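Local coordinates for periplasmic binding protein/LacI transcriptional regulator (Brachyspira murdochii, PDB 4KQC) that probably binds a carbohydrate as the periplasmic solute-binding component of an ABC transporter, at residues Pro5-His16 / Gly34-Glu45. Sequence-based numbering, arbitrary orientation.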
# COMPACT_ATOMS: atom_id res chain seq x y z
N PRO A 5 -0.47 -32.90 0.62
CA PRO A 5 -1.06 -31.60 0.78
C PRO A 5 -0.38 -30.54 -0.05
O PRO A 5 0.85 -30.49 -0.13
CB PRO A 5 -0.94 -31.35 2.27
CG PRO A 5 -0.87 -32.74 2.90
CD PRO A 5 -0.18 -33.56 1.91
N TYR A 6 -1.20 -29.75 -0.74
CA TYR A 6 -0.70 -28.79 -1.70
C TYR A 6 -1.62 -27.59 -1.81
O TYR A 6 -2.81 -27.74 -2.00
CB TYR A 6 -0.56 -29.41 -3.11
CG TYR A 6 -0.08 -28.43 -4.18
CD1 TYR A 6 1.28 -28.11 -4.36
CD2 TYR A 6 -0.99 -27.84 -5.07
CE1 TYR A 6 1.67 -27.22 -5.35
CE2 TYR A 6 -0.61 -26.95 -6.07
CZ TYR A 6 0.73 -26.67 -6.21
OH TYR A 6 1.10 -25.80 -7.19
N ILE A 7 -1.03 -26.41 -1.65
CA ILE A 7 -1.78 -25.15 -1.75
C ILE A 7 -1.10 -24.21 -2.74
O ILE A 7 0.13 -24.02 -2.74
CB ILE A 7 -1.87 -24.47 -0.36
CG1 ILE A 7 -2.84 -25.25 0.54
CG2 ILE A 7 -2.34 -23.01 -0.50
CD1 ILE A 7 -2.87 -24.79 2.00
N ALA A 8 -1.89 -23.65 -3.64
CA ALA A 8 -1.40 -22.72 -4.65
C ALA A 8 -1.43 -21.32 -4.12
O ALA A 8 -2.47 -20.87 -3.59
CB ALA A 8 -2.29 -22.79 -5.87
N VAL A 9 -0.30 -20.64 -4.23
CA VAL A 9 -0.21 -19.24 -3.89
C VAL A 9 0.15 -18.42 -5.14
O VAL A 9 1.24 -18.60 -5.69
CB VAL A 9 0.81 -18.95 -2.80
CG1 VAL A 9 0.81 -17.47 -2.47
CG2 VAL A 9 0.47 -19.79 -1.56
N VAL A 10 -0.79 -17.59 -5.62
CA VAL A 10 -0.58 -16.78 -6.80
C VAL A 10 -0.39 -15.35 -6.35
O VAL A 10 -1.31 -14.74 -5.82
CB VAL A 10 -1.75 -16.96 -7.78
CG1 VAL A 10 -1.55 -16.05 -8.98
CG2 VAL A 10 -1.90 -18.43 -8.18
N SER A 11 0.84 -14.86 -6.51
CA SER A 11 1.29 -13.63 -5.93
C SER A 11 1.36 -12.55 -7.00
O SER A 11 1.12 -12.84 -8.22
CB SER A 11 2.74 -13.84 -5.41
OG SER A 11 3.64 -13.95 -6.51
N LYS A 12 1.79 -11.35 -6.65
CA LYS A 12 2.02 -10.30 -7.70
C LYS A 12 3.40 -10.35 -8.36
O LYS A 12 3.74 -9.49 -9.18
CB LYS A 12 1.77 -8.92 -7.11
CG LYS A 12 0.36 -8.69 -6.55
CD LYS A 12 0.10 -7.22 -6.30
CE LYS A 12 -1.20 -7.03 -5.52
NZ LYS A 12 -1.52 -5.59 -5.43
N GLY A 13 4.17 -11.40 -8.09
CA GLY A 13 5.53 -11.49 -8.58
C GLY A 13 6.52 -10.62 -7.85
O GLY A 13 6.19 -10.02 -6.83
N PHE A 14 7.75 -10.60 -8.36
CA PHE A 14 8.87 -10.00 -7.67
C PHE A 14 9.33 -8.67 -8.24
O PHE A 14 10.44 -8.25 -7.92
CB PHE A 14 10.04 -10.97 -7.57
CG PHE A 14 9.71 -12.24 -6.88
CD1 PHE A 14 9.30 -12.22 -5.57
CD2 PHE A 14 9.87 -13.48 -7.48
CE1 PHE A 14 9.00 -13.37 -4.87
CE2 PHE A 14 9.56 -14.65 -6.78
CZ PHE A 14 9.09 -14.57 -5.46
N GLN A 15 8.51 -7.98 -9.04
CA GLN A 15 8.84 -6.61 -9.40
C GLN A 15 9.32 -5.81 -8.19
O GLN A 15 10.32 -5.06 -8.26
CB GLN A 15 7.65 -5.92 -10.02
CG GLN A 15 8.02 -4.55 -10.58
CD GLN A 15 6.85 -3.82 -11.17
OE1 GLN A 15 5.79 -4.37 -11.43
NE2 GLN A 15 7.02 -2.53 -11.33
N HIS A 16 8.61 -5.95 -7.07
CA HIS A 16 8.90 -5.24 -5.83
C HIS A 16 9.36 -6.26 -4.82
O HIS A 16 8.69 -7.28 -4.66
CB HIS A 16 7.68 -4.50 -5.32
CG HIS A 16 7.10 -3.56 -6.35
ND1 HIS A 16 7.79 -2.45 -6.81
CD2 HIS A 16 5.95 -3.61 -7.06
CE1 HIS A 16 7.07 -1.83 -7.73
NE2 HIS A 16 5.95 -2.52 -7.91
N GLY A 34 2.79 -28.49 7.29
CA GLY A 34 3.04 -29.73 6.55
C GLY A 34 2.46 -29.72 5.16
O GLY A 34 1.98 -30.74 4.67
N VAL A 35 2.50 -28.57 4.54
CA VAL A 35 1.91 -28.44 3.21
C VAL A 35 2.95 -27.87 2.25
O VAL A 35 3.75 -27.03 2.62
CB VAL A 35 0.60 -27.63 3.29
CG1 VAL A 35 0.81 -26.22 3.83
CG2 VAL A 35 -0.03 -27.52 1.90
N LYS A 36 2.95 -28.38 1.01
CA LYS A 36 3.73 -27.83 -0.06
C LYS A 36 2.94 -26.69 -0.71
O LYS A 36 1.72 -26.79 -0.87
CB LYS A 36 4.02 -28.89 -1.14
CG LYS A 36 4.86 -30.04 -0.61
CD LYS A 36 6.35 -29.77 -0.77
CE LYS A 36 7.15 -30.61 0.21
NZ LYS A 36 8.56 -30.74 -0.20
N ILE A 37 3.63 -25.60 -1.03
CA ILE A 37 3.03 -24.53 -1.78
C ILE A 37 3.76 -24.25 -3.09
O ILE A 37 4.95 -24.53 -3.24
CB ILE A 37 2.95 -23.20 -0.98
CG1 ILE A 37 4.34 -22.62 -0.67
CG2 ILE A 37 2.04 -23.37 0.24
CD1 ILE A 37 4.29 -21.22 -0.05
N SER A 38 3.01 -23.74 -4.06
CA SER A 38 3.54 -23.03 -5.18
C SER A 38 3.54 -21.55 -4.84
O SER A 38 2.75 -21.09 -3.98
CB SER A 38 2.68 -23.35 -6.44
OG SER A 38 1.41 -22.68 -6.34
N PHE A 39 4.47 -20.76 -5.34
CA PHE A 39 4.42 -19.32 -5.08
C PHE A 39 4.75 -18.65 -6.40
O PHE A 39 5.90 -18.58 -6.77
CB PHE A 39 5.39 -18.89 -3.97
CG PHE A 39 5.13 -17.47 -3.45
CD1 PHE A 39 5.65 -16.35 -4.09
CD2 PHE A 39 4.40 -17.29 -2.29
CE1 PHE A 39 5.42 -15.08 -3.58
CE2 PHE A 39 4.10 -16.02 -1.80
CZ PHE A 39 4.64 -14.90 -2.44
N VAL A 40 3.72 -18.30 -7.16
CA VAL A 40 3.87 -17.99 -8.56
C VAL A 40 3.29 -16.63 -8.88
O VAL A 40 2.14 -16.32 -8.50
CB VAL A 40 3.20 -19.04 -9.51
CG1 VAL A 40 3.88 -20.36 -9.33
CG2 VAL A 40 1.69 -19.19 -9.33
N GLY A 41 4.01 -15.86 -9.70
CA GLY A 41 3.49 -14.54 -10.08
C GLY A 41 4.12 -14.03 -11.36
O GLY A 41 5.10 -14.60 -11.86
N PRO A 42 3.56 -12.95 -11.89
CA PRO A 42 4.02 -12.35 -13.16
C PRO A 42 5.34 -11.67 -13.02
O PRO A 42 5.73 -11.30 -11.92
CB PRO A 42 2.90 -11.39 -13.50
CG PRO A 42 2.40 -10.95 -12.19
CD PRO A 42 2.39 -12.19 -11.38
N GLU A 43 6.04 -11.48 -14.12
CA GLU A 43 7.37 -10.84 -14.07
C GLU A 43 7.29 -9.40 -13.59
O GLU A 43 8.11 -8.97 -12.77
CB GLU A 43 8.07 -10.89 -15.44
CG GLU A 43 9.34 -10.04 -15.51
CD GLU A 43 10.31 -10.46 -16.60
OE1 GLU A 43 10.25 -11.64 -17.02
OE2 GLU A 43 11.16 -9.63 -17.01
N THR A 44 6.31 -8.67 -14.10
CA THR A 44 5.93 -7.37 -13.59
C THR A 44 4.46 -7.33 -13.30
O THR A 44 3.69 -8.13 -13.83
CB THR A 44 6.25 -6.25 -14.61
OG1 THR A 44 5.23 -6.23 -15.61
CG2 THR A 44 7.59 -6.42 -15.22
N GLU A 45 4.04 -6.38 -12.49
CA GLU A 45 2.63 -6.28 -12.12
C GLU A 45 1.73 -5.88 -13.29
O GLU A 45 0.52 -6.08 -13.20
CB GLU A 45 2.42 -5.43 -10.88
CG GLU A 45 3.15 -6.02 -9.69
CD GLU A 45 2.83 -5.28 -8.39
OE1 GLU A 45 1.98 -4.34 -8.35
OE2 GLU A 45 3.44 -5.58 -7.35
O HOH W 1 5.98 -8.71 -10.47
O HOH W 2 -1.16 -4.72 -8.51
O HOH W 3 5.92 -7.17 -7.18
O HOH W 4 9.10 -11.07 -11.04
O HOH W 5 4.05 -2.19 -9.62
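Ile7 N donates to Lys36 O (2.9 Å), Ser38 N to Ile7 O and Val40 N to Val9 O, joining strands 6-10 and 36-40, the parallel pair of a beta-alpha-beta unit of the periplasmic-binding-protein fold; helix 18-33 makes the crossover and 36-40 is the sheet's edge strand. The segment axes lie 4.7 Å apart at 15°. On the face carrying Ile7 and Val9, CG2 of Val35 lodges against CG1 of Ile7 (3.9 Å), and CG1 of Val9 meets CD2 of the Phe39 ring at 3.6 Å. That ring swings toward the neighbouring strand, its CG anti to the backbone N (chi1 -166°), and fits between Val9 CG1 and Ser11 CB, the latter 3.5 Å from Phe39 CE1.

On the other face the Tyr6 ring lies alongside strand 36-40, its OH 3.0 Å from Ser38 CB and hydrogen-bonded to Glu58 of helix 48-60. A leucine in place of Tyr6 would probably open a gap beside Ser38 and leave Glu58 without this hydroxyl partner.

Beyond the strands Gly13 sits against Gly41 and Pro42, where a CB would clash with Pro42 O. Farther on, the extended Gln15 side chain crosses Glu45 at about a right angle, and its OE1 accepts from the backbone N of Glu45 at 2.9 Å, the N-H...O angle 174°. Glu45 OE2 meets the His16 ring at its edge, 3.2 Å from CD2.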